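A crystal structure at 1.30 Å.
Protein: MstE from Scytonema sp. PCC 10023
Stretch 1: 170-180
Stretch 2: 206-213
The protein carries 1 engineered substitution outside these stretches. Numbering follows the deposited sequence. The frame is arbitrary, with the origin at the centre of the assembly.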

# COMPACT_ATOMS: atom_id res chain seq x y z
N GLN A 170 7.44 10.79 18.93
CA GLN A 170 8.40 9.69 18.62
C GLN A 170 7.68 8.50 17.99
O GLN A 170 8.37 7.66 17.36
CB GLN A 170 9.16 9.29 19.87
CG GLN A 170 10.15 10.38 20.26
CD GLN A 170 10.98 10.78 19.06
OE1 GLN A 170 11.74 9.98 18.48
NE2 GLN A 170 10.88 12.03 18.69
N GLY A 171 6.36 8.37 18.14
CA GLY A 171 5.58 7.37 17.39
C GLY A 171 5.54 7.71 15.91
O GLY A 171 5.99 6.89 15.08
N TRP A 172 5.06 8.90 15.59
CA TRP A 172 4.93 9.29 14.18
C TRP A 172 6.28 9.50 13.49
O TRP A 172 6.31 9.49 12.25
CB TRP A 172 4.12 10.57 14.11
CG TRP A 172 2.68 10.41 14.40
CD1 TRP A 172 2.00 9.28 14.75
CD2 TRP A 172 1.72 11.48 14.43
NE1 TRP A 172 0.68 9.58 14.97
CE2 TRP A 172 0.48 10.91 14.75
CE3 TRP A 172 1.81 12.83 14.14
CZ2 TRP A 172 -0.69 11.65 14.81
CZ3 TRP A 172 0.66 13.56 14.22
CH2 TRP A 172 -0.57 12.99 14.56
N CYS A 173 7.36 9.70 14.23
CA CYS A 173 8.69 10.10 13.69
C CYS A 173 9.72 8.99 13.92
O CYS A 173 10.91 9.24 13.69
CB CYS A 173 9.15 11.44 14.24
SG CYS A 173 7.97 12.75 13.89
N GLY A 174 9.29 7.81 14.30
CA GLY A 174 10.18 6.65 14.39
C GLY A 174 10.18 5.86 13.11
O GLY A 174 9.31 6.01 12.25
N ALA A 175 11.09 4.89 13.04
CA ALA A 175 11.11 3.94 11.94
C ALA A 175 9.78 3.19 11.88
O ALA A 175 9.32 2.70 12.93
CB ALA A 175 12.27 3.00 12.05
N HIS A 176 9.24 3.02 10.69
CA HIS A 176 7.95 2.36 10.44
C HIS A 176 8.16 1.18 9.51
O HIS A 176 8.74 1.36 8.43
CB HIS A 176 6.96 3.34 9.85
CG HIS A 176 6.63 4.43 10.80
ND1 HIS A 176 6.42 5.74 10.43
CD2 HIS A 176 6.46 4.38 12.15
CE1 HIS A 176 6.12 6.45 11.53
NE2 HIS A 176 6.12 5.63 12.62
N THR A 177 7.69 -0.01 9.85
CA THR A 177 7.98 -1.17 9.02
C THR A 177 7.20 -1.14 7.71
O THR A 177 7.74 -1.56 6.67
CB THR A 177 7.72 -2.42 9.86
OG1 THR A 177 8.48 -2.34 11.08
CG2 THR A 177 8.12 -3.68 9.14
N CYS A 178 5.98 -0.64 7.72
CA CYS A 178 5.13 -0.52 6.54
C CYS A 178 5.82 0.42 5.51
O CYS A 178 5.92 0.10 4.32
CB CYS A 178 3.74 -0.01 6.91
SG CYS A 178 3.72 1.44 8.02
N VAL A 179 6.29 1.57 5.96
CA VAL A 179 6.95 2.56 5.10
C VAL A 179 8.29 2.01 4.66
O VAL A 179 8.66 2.13 3.46
CB VAL A 179 7.09 3.90 5.80
CG1 VAL A 179 7.77 4.92 4.88
CG2 VAL A 179 5.74 4.38 6.25
N SER A 180 9.05 1.36 5.53
CA SER A 180 10.34 0.76 5.17
C SER A 180 10.14 -0.31 4.09
O SER A 180 10.93 -0.36 3.11
CB SER A 180 10.99 0.17 6.42
OG SER A 180 11.30 1.17 7.38
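Stretch 2 206-213: NWEGYWWS

Stretch 2 lies on stretch 1 as an irregular, aromatic-rich strip, held by ring packing around His176 and by backbone NH groups that converge on the sulfur of Cys178. It forms no regular helix or strand, so no helix axes cross here. The chain order is reversed for part of the way, with Gly209 against Cys178 and Tyr210 against His176, after which Trp211 and Trp212 turn back to Val179 and Cys178; Tyr210 also reaches Gly171, and both Tyr210 and Trp211 reach Trp172. The backbones come close at Cys178 and Gly209, whose CA atoms are 4.5 Å apart; an ideal CB on Gly209 would sit tightly, 3.2 Å from Cys178 CB.

The first rule is a thiol used as an acceptor. With chi1 in p, Cys178 SG takes a hydrogen bond from Tyr210 N at 3.3 Å and a weak one from Trp211 N at 3.6 Å, fixing two successive amides beside the first turn of the helix.

The second rule is a positioned imidazole. His176 NE2 donates to Gly171 O at 2.8 Å, tying the ring to its own stretch, and Tyr210 forms an offset stack on it, with His176 CD2 3.3 Å from Tyr210 CG. Trp211 turns its edge to the His176 face and places CH2 3.6 Å from Trp172 CD1. Glycine makes room at the far end, where Gly171 C lies 3.1 Å from Tyr210 OH and an ideal CB would clash with that hydroxyl.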

# COMPACT_ATOMS: atom_id res chain seq x y z
N ASN A 206 5.20 -13.22 9.73
CA ASN A 206 4.67 -11.96 9.19
C ASN A 206 5.47 -10.76 9.69
O ASN A 206 6.30 -10.85 10.56
CB ASN A 206 3.18 -11.81 9.50
CG ASN A 206 2.90 -11.59 10.99
OD1 ASN A 206 3.20 -12.48 11.79
ND2 ASN A 206 2.38 -10.41 11.33
N TRP A 207 5.11 -9.61 9.14
CA TRP A 207 5.51 -8.30 9.66
C TRP A 207 4.23 -7.57 10.08
O TRP A 207 3.13 -7.93 9.62
CB TRP A 207 6.27 -7.49 8.60
CG TRP A 207 7.68 -7.96 8.37
CD1 TRP A 207 8.79 -7.36 8.88
CD2 TRP A 207 8.14 -9.04 7.54
NE1 TRP A 207 9.91 -8.02 8.48
CE2 TRP A 207 9.54 -9.04 7.63
CE3 TRP A 207 7.52 -9.98 6.73
CZ2 TRP A 207 10.34 -9.99 6.97
CZ3 TRP A 207 8.29 -10.90 6.04
CH2 TRP A 207 9.68 -10.90 6.17
N GLU A 208 4.43 -6.60 10.93
CA GLU A 208 3.38 -5.69 11.39
C GLU A 208 3.74 -4.27 10.98
O GLU A 208 4.89 -3.86 11.14
CB GLU A 208 3.23 -5.79 12.91
CG GLU A 208 2.92 -7.17 13.45
CD GLU A 208 2.86 -7.24 14.97
OE1 GLU A 208 3.34 -6.31 15.61
OE2 GLU A 208 2.46 -8.28 15.47
N GLY A 209 2.74 -3.55 10.50
CA GLY A 209 2.91 -2.16 10.09
C GLY A 209 2.57 -1.16 11.19
O GLY A 209 2.10 -1.53 12.27
N TYR A 210 2.79 0.09 10.90
CA TYR A 210 2.50 1.20 11.80
C TYR A 210 1.13 1.79 11.48
O TYR A 210 0.20 1.75 12.36
CB TYR A 210 3.61 2.25 11.73
CG TYR A 210 3.44 3.32 12.79
CD1 TYR A 210 3.89 3.10 14.08
CD2 TYR A 210 2.79 4.51 12.51
CE1 TYR A 210 3.71 4.07 15.05
CE2 TYR A 210 2.60 5.48 13.48
CZ TYR A 210 3.05 5.24 14.76
OH TYR A 210 2.83 6.18 15.73
N TRP A 211 0.94 2.24 10.24
CA TRP A 211 -0.29 2.99 9.87
C TRP A 211 -1.45 2.10 9.45
O TRP A 211 -2.54 2.59 9.22
CB TRP A 211 0.04 3.94 8.73
CG TRP A 211 1.06 4.98 9.04
CD1 TRP A 211 2.35 5.00 8.60
CD2 TRP A 211 0.89 6.15 9.84
NE1 TRP A 211 3.01 6.10 9.07
CE2 TRP A 211 2.12 6.83 9.86
CE3 TRP A 211 -0.16 6.69 10.60
CZ2 TRP A 211 2.32 8.00 10.56
CZ3 TRP A 211 0.05 7.86 11.29
CH2 TRP A 211 1.27 8.52 11.29
N TRP A 212 -1.25 0.82 9.25
CA TRP A 212 -2.26 -0.07 8.70
C TRP A 212 -2.68 -1.11 9.70
O TRP A 212 -1.83 -1.71 10.37
CB TRP A 212 -1.71 -0.78 7.45
CG TRP A 212 -1.32 0.17 6.37
CD1 TRP A 212 -0.09 0.70 6.20
CD2 TRP A 212 -2.21 0.91 5.49
NE1 TRP A 212 -0.09 1.63 5.23
CE2 TRP A 212 -1.39 1.78 4.78
CE3 TRP A 212 -3.57 0.88 5.24
CZ2 TRP A 212 -1.91 2.61 3.79
CZ3 TRP A 212 -4.10 1.75 4.33
CH2 TRP A 212 -3.26 2.56 3.56
N SER A 213 -3.96 -1.42 9.68
CA SER A 213 -4.53 -2.49 10.51
C SER A 213 -4.10 -3.85 9.95
O SER A 213 -3.93 -4.82 10.71
CB SER A 213 -6.07 -2.37 10.45
OG SER A 213 -6.60 -1.20 11.03